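Local coordinates for enoyl-CoA hydratase carB homologue (Streptomyces cattleya, PDB 5O34) that is a crotonase-family lyase of thienamycin biosynthesis and, as a homologue of CarB, probably makes a carboxymethylproline precursor of this carbapenem antibiotic, at the interface of chains A and B. Residues are numbered along the deposited sequence; one frame, centred on the assembly and turned at random. Chains: chain A/B, Enoyl-CoA hydratase carB homologue.

Three patches of one A–B interface, within a deposited assembly of three copies, are described. Contacts 1 and 2 lie about 8 Å apart between the centres of their C-alpha atoms and share A:Arg196 and A:Gln200. Contact 3 lies about 16 Å from contact 1 and about 14 Å from contact 2. Helix 196-205 of chain A runs through all three contacts, and helix 245-255 of chain B links contacts 2 and 3. The two copies do not meet by an exact two-fold, which would allow a third to continue the arrangement, in keeping with the trimers common in the crotonase family.

Contact 1: the interface of chains A and B. Residues chain A 196-197, 200; chain B 164, 193, 218, 220-221.
A:Thr197, in the first turn of helix 196-205, meets the loop of chain B that carries B:Gly218 and B:His221. Its CB passes 3.6 Å from B:Gly218 O, and there the side chain branches. The hydroxyl OG1 donates to B:Gly218 O at 2.7 Å, lying in the plane of that carbonyl and on a lone pair. A weaker approach joins OG1 to B:Ala193 O at the end of helix 184-194. With OG1 beside the backbone N (chi1 -58°), the methyl CG2 falls anti to that N and lies over the centre of the imidazole face of B:His221, 3.9 Å from the ring centroid. Threonine suits the place because its two branches serve a polar and an aromatic partner at once. One turn further along, A:Gln200 takes the ring by its edge. B:His221 NE2 donates to A:Gln200 OE1 at 2.8 Å; the acceptor lies in the ring plane, although NE2 stands 36° out of the amide's carbonyl plane. Histidine thus offers both a flat face and an N-H. Within chain B, the guanidinium of B:Arg164 backs the loop, with B:His221 CE1 above one of its faces and B:Gly218 O at its edge, 3.5 Å from B:Arg164 NH2 in a weak hydrogen bond.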
loop_
_atom_site.group_PDB
_atom_site.type_symbol
_atom_site.label_atom_id
_atom_site.label_comp_id
_atom_site.label_asym_id
_atom_site.label_seq_id
_atom_site.Cartn_x
_atom_site.Cartn_y
_atom_site.Cartn_z
ATOM N N ARG A 196 -2.783 -4.083 -2.786
ATOM C CA ARG A 196 -2.702 -5.123 -3.799
ATOM C C ARG A 196 -3.552 -6.376 -3.495
ATOM O O ARG A 196 -4.287 -6.828 -4.368
ATOM C CB ARG A 196 -1.215 -5.469 -4.004
ATOM C CG ARG A 196 -0.919 -6.331 -5.190
ATOM C CD ARG A 196 0.551 -6.250 -5.566
ATOM N NE ARG A 196 0.886 -7.228 -6.599
ATOM C CZ ARG A 196 0.714 -7.043 -7.905
ATOM N NH1 ARG A 196 0.215 -5.901 -8.363
ATOM N NH2 ARG A 196 1.038 -7.998 -8.760
ATOM N N THR A 197 -3.437 -6.930 -2.280
ATOM C CA THR A 197 -4.142 -8.129 -1.811
ATOM C C THR A 197 -5.669 -7.955 -1.899
ATOM O O THR A 197 -6.342 -8.807 -2.492
ATOM C CB THR A 197 -3.656 -8.475 -0.391
ATOM O OG1 THR A 197 -2.254 -8.670 -0.441
ATOM C CG2 THR A 197 -4.310 -9.715 0.183
ATOM N N GLN A 200 -6.797 -7.628 -5.556
ATOM C CA GLN A 200 -6.772 -8.956 -6.179
ATOM C C GLN A 200 -7.922 -9.824 -5.732
ATOM O O GLN A 200 -8.522 -10.504 -6.561
ATOM C CB GLN A 200 -5.441 -9.641 -5.918
ATOM C CG GLN A 200 -4.314 -9.083 -6.782
ATOM C CD GLN A 200 -2.928 -9.412 -6.269
ATOM O OE1 GLN A 200 -2.694 -9.685 -5.082
ATOM N NE2 GLN A 200 -1.959 -9.330 -7.146
ATOM N N ARG B 164 -2.867 -15.802 -3.234
ATOM C CA ARG B 164 -2.175 -16.748 -2.379
ATOM C C ARG B 164 -3.125 -17.318 -1.364
ATOM O O ARG B 164 -3.619 -16.604 -0.495
ATOM C CB ARG B 164 -0.974 -16.105 -1.687
ATOM C CG ARG B 164 0.174 -15.843 -2.620
ATOM C CD ARG B 164 1.273 -15.058 -1.934
ATOM N NE ARG B 164 0.819 -13.795 -1.366
ATOM C CZ ARG B 164 0.654 -12.661 -2.034
ATOM N NH1 ARG B 164 0.860 -12.619 -3.347
ATOM N NH2 ARG B 164 0.273 -11.565 -1.401
ATOM N N ALA B 193 3.354 -6.153 -2.047
ATOM C CA ALA B 193 2.286 -7.038 -1.588
ATOM C C ALA B 193 1.633 -6.701 -0.241
ATOM O O ALA B 193 0.450 -6.963 -0.070
ATOM C CB ALA B 193 2.800 -8.465 -1.538
ATOM N N GLY B 218 -1.888 -9.254 4.925
ATOM C CA GLY B 218 -2.017 -9.227 3.471
ATOM C C GLY B 218 -1.041 -10.105 2.698
ATOM O O GLY B 218 -0.953 -9.999 1.475
ATOM N N LEU B 220 -1.263 -13.405 2.744
ATOM C CA LEU B 220 -2.150 -14.452 2.274
ATOM C C LEU B 220 -3.481 -13.793 1.943
ATOM O O LEU B 220 -3.952 -12.943 2.701
ATOM C CB LEU B 220 -2.353 -15.543 3.332
ATOM C CG LEU B 220 -1.243 -16.572 3.505
ATOM C CD1 LEU B 220 -1.639 -17.599 4.557
ATOM C CD2 LEU B 220 -0.892 -17.272 2.181
ATOM N N HIS B 221 -4.068 -14.159 0.805
ATOM C CA HIS B 221 -5.363 -13.647 0.364
ATOM C C HIS B 221 -6.498 -14.316 1.116
ATOM O O HIS B 221 -7.542 -13.697 1.317
ATOM C CB HIS B 221 -5.555 -13.887 -1.140
ATOM C CG HIS B 221 -4.731 -12.985 -1.998
ATOM N ND1 HIS B 221 -3.351 -13.088 -2.039
ATOM C CD2 HIS B 221 -5.117 -12.003 -2.840
ATOM C CE1 HIS B 221 -2.943 -12.155 -2.881
ATOM N NE2 HIS B 221 -3.969 -11.481 -3.392
#

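Contact 2: the interface of chains A and B. Residues chain A 191, 196, 199-200; chain B 161, 255-256, 259.
Helices 184-194 and 196-205 of chain A meet the end of helix 245-255 of chain B, the loop residue B:Asn256 and the start of helix 257-273. A:Arg196 carries the polar contact. Its CG is anti to the backbone N (chi1 -169°) and the chain stays extended to NE, bringing the guanidinium across to B:Asn256, with about a right angle between the side chains. A:Arg196 NH2 donates to the amide oxygen B:Asn256 OD1 at 2.8 Å, from above the carbonyl plane, 65° out of it, and NH1 adds a weak bond to the same oxygen. The short amide of asparagine offers an uncharged oxygen that two N-H groups can share. Arginine fits because it can spread its N-H groups over several partners: NH1 also forms a salt bridge with A:Glu191 OE1 at 3.5 Å, and this acid, at the guanidinium edge, may steady the group's rotation and partly balance its charge. The guanidinium is covered on both faces: the nearly parallel ring of B:Phe259, a flat surface suited to a cation, takes NH2 over its face in a cation-pi contact, 4.4 Å from the centroid, and on the other side the amide nitrogen A:Gln200 NE2, tip first, lies 3.4 Å above the plane. Beside this cluster the unbranched, easily turned chain of A:Met199 reaches B:Val255 tip to tip; bends at chi2 and chi3 put A:Met199 CE 3.6 Å from B:Val255 CG1.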
loop_
_atom_site.group_PDB
_atom_site.type_symbol
_atom_site.label_atom_id
_atom_site.label_comp_id
_atom_site.label_asym_id
_atom_site.label_seq_id
_atom_site.Cartn_x
_atom_site.Cartn_y
_atom_site.Cartn_z
ATOM N N GLU A 191 -5.793 -0.788 -5.614
ATOM C CA GLU A 191 -4.437 -1.008 -5.124
ATOM C C GLU A 191 -4.020 0.203 -4.293
ATOM O O GLU A 191 -3.587 0.035 -3.154
ATOM C CB GLU A 191 -3.477 -1.244 -6.293
ATOM C CG GLU A 191 -2.054 -1.550 -5.856
ATOM C CD GLU A 191 -1.270 -2.470 -6.773
ATOM O OE1 GLU A 191 -0.327 -3.119 -6.271
ATOM O OE2 GLU A 191 -1.591 -2.547 -7.983
ATOM N N ARG A 196 -2.783 -4.083 -2.786
ATOM C CA ARG A 196 -2.702 -5.123 -3.799
ATOM C C ARG A 196 -3.552 -6.376 -3.495
ATOM O O ARG A 196 -4.287 -6.828 -4.368
ATOM C CB ARG A 196 -1.215 -5.469 -4.004
ATOM C CG ARG A 196 -0.919 -6.331 -5.190
ATOM C CD ARG A 196 0.551 -6.250 -5.566
ATOM N NE ARG A 196 0.886 -7.228 -6.599
ATOM C CZ ARG A 196 0.714 -7.043 -7.905
ATOM N NH1 ARG A 196 0.215 -5.901 -8.363
ATOM N NH2 ARG A 196 1.038 -7.998 -8.760
ATOM N N MET A 199 -7.284 -5.580 -3.580
ATOM C CA MET A 199 -7.569 -5.360 -4.994
ATOM C C MET A 199 -7.777 -6.713 -5.710
ATOM O O MET A 199 -8.809 -6.922 -6.362
ATOM C CB MET A 199 -6.417 -4.575 -5.639
ATOM C CG MET A 199 -6.600 -4.319 -7.137
ATOM S SD MET A 199 -5.893 -5.584 -8.228
ATOM C CE MET A 199 -4.097 -5.386 -7.890
ATOM N N GLN A 200 -6.797 -7.628 -5.556
ATOM C CA GLN A 200 -6.772 -8.956 -6.179
ATOM C C GLN A 200 -7.922 -9.824 -5.732
ATOM O O GLN A 200 -8.522 -10.504 -6.561
ATOM C CB GLN A 200 -5.441 -9.641 -5.918
ATOM C CG GLN A 200 -4.314 -9.083 -6.782
ATOM C CD GLN A 200 -2.928 -9.412 -6.269
ATOM O OE1 GLN A 200 -2.694 -9.685 -5.082
ATOM N NE2 GLN A 200 -1.959 -9.330 -7.146
ATOM N N CYS B 161 2.309 -14.130 -7.769
ATOM C CA CYS B 161 0.998 -14.711 -8.026
ATOM C C CYS B 161 -0.084 -13.723 -7.605
ATOM O O CYS B 161 0.167 -12.871 -6.743
ATOM C CB CYS B 161 0.857 -16.047 -7.303
ATOM S SG CYS B 161 2.089 -17.285 -7.798
ATOM N N VAL B 255 -2.294 -4.285 -14.971
ATOM C CA VAL B 255 -2.367 -4.059 -13.521
ATOM C C VAL B 255 -1.031 -4.428 -12.858
ATOM O O VAL B 255 -0.619 -3.781 -11.891
ATOM C CB VAL B 255 -3.583 -4.834 -12.928
ATOM C CG1 VAL B 255 -3.504 -4.962 -11.415
ATOM C CG2 VAL B 255 -4.902 -4.187 -13.335
ATOM N N ASN B 256 -0.328 -5.427 -13.430
ATOM C CA ASN B 256 0.955 -5.905 -12.924
ATOM C C ASN B 256 2.185 -5.205 -13.501
ATOM O O ASN B 256 3.279 -5.454 -12.993
ATOM C CB ASN B 256 1.064 -7.421 -13.103
ATOM C CG ASN B 256 0.279 -8.222 -12.082
ATOM O OD1 ASN B 256 -0.336 -7.668 -11.159
ATOM N ND2 ASN B 256 0.300 -9.552 -12.212
ATOM N N PHE B 259 4.604 -3.407 -10.986
ATOM C CA PHE B 259 5.286 -4.458 -10.232
ATOM C C PHE B 259 6.449 -5.039 -11.073
ATOM O O PHE B 259 7.587 -5.079 -10.591
ATOM C CB PHE B 259 4.279 -5.536 -9.788
ATOM C CG PHE B 259 4.864 -6.638 -8.940
ATOM C CD1 PHE B 259 5.112 -6.438 -7.589
ATOM C CD2 PHE B 259 5.131 -7.890 -9.484
ATOM C CE1 PHE B 259 5.645 -7.464 -6.799
ATOM C CE2 PHE B 259 5.653 -8.918 -8.692
ATOM C CZ PHE B 259 5.913 -8.697 -7.354
#

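Contact 3: the interface of chains A and B. Residues chain A 177-178, 203-206; chain B 239-240, 243-244, 247-248.
The phenol oxygen of B:Tyr243 donates to the backbone carbonyl of A:Leu204, OH to O at 2.9 Å, from above the carbonyl plane and 55° out of it. Carbonyls in the last turn of a helix commonly lack the usual partner further along the chain, and that of A:Leu204 accepts the tyrosine hydroxyl instead. The thiol of A:Cys206 adds a weak hydrogen bond to the same phenol, SG to OH at 3.5 Å. On one face of the ring the backbone oxygen of B:Thr239, from the tyrosine's own chain, sits over the centre, 3.4 Å above the plane; on the other, across the interface, the CB of A:Phe177 rests toward the rim, 3.9 Å from the ring centroid. Tyrosine therefore suits the place by joining a broad apolar surface to a polar end. The backbone of A:Arg178 also packs against the ring, A:Arg178 CA lying 3.7 Å from B:Tyr243 CD1. From CB the benzyl group of A:Phe177, with CG beside the backbone N (chi1 -71°), turns toward helix 245-255. There it crosses B:Val248 at about a right angle, and CG2, one of the two methyls of this beta-branched residue, lies 4.0 Å above the phenyl plane, near its rim. A:Phe177 CE2 meanwhile approaches B:Ala247 O at 3.6 Å. In the fold, B:Tyr243 belongs to the short link between helices 229-241 and 245-255 of chain B and reaches between helix 176-179 and the end of helix 196-205 of chain A.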
loop_
_atom_site.group_PDB
_atom_site.type_symbol
_atom_site.label_atom_id
_atom_site.label_comp_id
_atom_site.label_asym_id
_atom_site.label_seq_id
_atom_site.Cartn_x
_atom_site.Cartn_y
_atom_site.Cartn_z
ATOM N N PHE A 177 -15.026 -8.424 -14.255
ATOM C CA PHE A 177 -14.697 -9.746 -14.808
ATOM C C PHE A 177 -15.930 -10.634 -15.001
ATOM O O PHE A 177 -16.071 -11.249 -16.058
ATOM C CB PHE A 177 -13.620 -10.469 -13.977
ATOM C CG PHE A 177 -12.218 -9.907 -14.059
ATOM C CD1 PHE A 177 -11.230 -10.333 -13.184
ATOM C CD2 PHE A 177 -11.881 -8.962 -15.025
ATOM C CE1 PHE A 177 -9.936 -9.822 -13.263
ATOM C CE2 PHE A 177 -10.583 -8.456 -15.107
ATOM C CZ PHE A 177 -9.620 -8.888 -14.228
ATOM N N ARG A 178 -16.825 -10.683 -13.992
ATOM C CA ARG A 178 -18.081 -11.442 -14.060
ATOM C C ARG A 178 -18.938 -10.916 -15.231
ATOM O O ARG A 178 -19.482 -11.705 -15.998
ATOM C CB ARG A 178 -18.847 -11.360 -12.718
ATOM C CG ARG A 178 -20.185 -12.114 -12.718
ATOM C CD ARG A 178 -20.606 -12.614 -11.347
ATOM N NE ARG A 178 -20.881 -11.513 -10.427
ATOM C CZ ARG A 178 -20.552 -11.506 -9.139
ATOM N NH1 ARG A 178 -19.936 -12.556 -8.598
ATOM N NH2 ARG A 178 -20.831 -10.456 -8.381
ATOM N N LEU A 203 -11.182 -8.167 -7.545
ATOM C CA LEU A 203 -11.250 -8.409 -8.995
ATOM C C LEU A 203 -11.506 -9.858 -9.351
ATOM O O LEU A 203 -12.301 -10.128 -10.252
ATOM C CB LEU A 203 -9.969 -7.942 -9.742
ATOM C CG LEU A 203 -9.578 -6.442 -9.826
ATOM C CD1 LEU A 203 -8.909 -6.137 -11.157
ATOM C CD2 LEU A 203 -10.758 -5.503 -9.620
ATOM N N LEU A 204 -10.838 -10.793 -8.654
ATOM C CA LEU A 204 -10.902 -12.222 -8.963
ATOM C C LEU A 204 -12.098 -12.969 -8.391
ATOM O O LEU A 204 -12.501 -13.969 -8.993
ATOM C CB LEU A 204 -9.596 -12.930 -8.566
ATOM C CG LEU A 204 -8.311 -12.426 -9.234
ATOM C CD1 LEU A 204 -7.101 -13.126 -8.653
ATOM C CD2 LEU A 204 -8.359 -12.538 -10.761
ATOM N N THR A 205 -12.659 -12.529 -7.257
ATOM C CA THR A 205 -13.824 -13.211 -6.668
ATOM C C THR A 205 -15.144 -12.539 -7.092
ATOM O O THR A 205 -16.203 -13.185 -7.069
ATOM C CB THR A 205 -13.764 -13.233 -5.121
ATOM O OG1 THR A 205 -13.917 -11.906 -4.615
ATOM C CG2 THR A 205 -12.505 -13.907 -4.566
ATOM N N CYS A 206 -15.079 -11.219 -7.394
ATOM C CA CYS A 206 -16.206 -10.337 -7.718
ATOM C C CYS A 206 -17.254 -10.295 -6.594
ATOM O O CYS A 206 -18.393 -9.894 -6.819
ATOM C CB CYS A 206 -16.817 -10.661 -9.076
ATOM S SG CYS A 206 -15.667 -10.452 -10.454
ATOM N N THR B 239 -13.972 -20.444 -11.014
ATOM C CA THR B 239 -14.614 -19.122 -10.997
ATOM C C THR B 239 -13.860 -18.163 -11.932
ATOM O O THR B 239 -14.490 -17.478 -12.737
ATOM C CB THR B 239 -14.681 -18.574 -9.561
ATOM O OG1 THR B 239 -15.462 -19.452 -8.746
ATOM C CG2 THR B 239 -15.260 -17.169 -9.498
ATOM N N ILE B 240 -12.517 -18.136 -11.825
ATOM C CA ILE B 240 -11.647 -17.298 -12.646
ATOM C C ILE B 240 -11.788 -17.702 -14.122
ATOM O O ILE B 240 -11.932 -16.840 -14.987
ATOM C CB ILE B 240 -10.178 -17.328 -12.114
ATOM C CG1 ILE B 240 -10.074 -16.611 -10.743
ATOM C CG2 ILE B 240 -9.188 -16.723 -13.119
ATOM C CD1 ILE B 240 -8.775 -16.841 -9.952
ATOM N N TYR B 243 -14.952 -16.644 -16.317
ATOM C CA TYR B 243 -15.011 -15.255 -16.779
ATOM C C TYR B 243 -14.542 -15.209 -18.213
ATOM O O TYR B 243 -13.735 -16.048 -18.614
ATOM C CB TYR B 243 -14.073 -14.351 -15.954
ATOM C CG TYR B 243 -14.338 -14.277 -14.468
ATOM C CD1 TYR B 243 -15.638 -14.278 -13.968
ATOM C CD2 TYR B 243 -13.291 -14.103 -13.563
ATOM C CE1 TYR B 243 -15.887 -14.151 -12.603
ATOM C CE2 TYR B 243 -13.528 -13.980 -12.196
ATOM C CZ TYR B 243 -14.828 -14.007 -11.721
ATOM O OH TYR B 243 -15.071 -13.885 -10.376
ATOM N N THR B 244 -15.001 -14.193 -18.968
ATOM C CA THR B 244 -14.591 -13.940 -20.351
ATOM C C THR B 244 -13.080 -13.748 -20.321
ATOM O O THR B 244 -12.593 -12.882 -19.597
ATOM C CB THR B 244 -15.344 -12.714 -20.912
ATOM O OG1 THR B 244 -16.751 -12.898 -20.711
ATOM C CG2 THR B 244 -15.050 -12.466 -22.393
ATOM N N ALA B 247 -11.319 -10.230 -21.111
ATOM C CA ALA B 247 -11.482 -9.269 -20.022
ATOM C C ALA B 247 -10.366 -9.450 -18.987
ATOM O O ALA B 247 -9.733 -8.473 -18.592
ATOM C CB ALA B 247 -12.832 -9.476 -19.354
ATOM N N VAL B 248 -10.116 -10.713 -18.590
ATOM C CA VAL B 248 -9.128 -11.113 -17.589
ATOM C C VAL B 248 -7.707 -10.961 -18.107
ATOM O O VAL B 248 -6.875 -10.336 -17.450
ATOM C CB VAL B 248 -9.395 -12.560 -17.079
ATOM C CG1 VAL B 248 -8.410 -12.945 -15.987
ATOM C CG2 VAL B 248 -10.826 -12.724 -16.581
#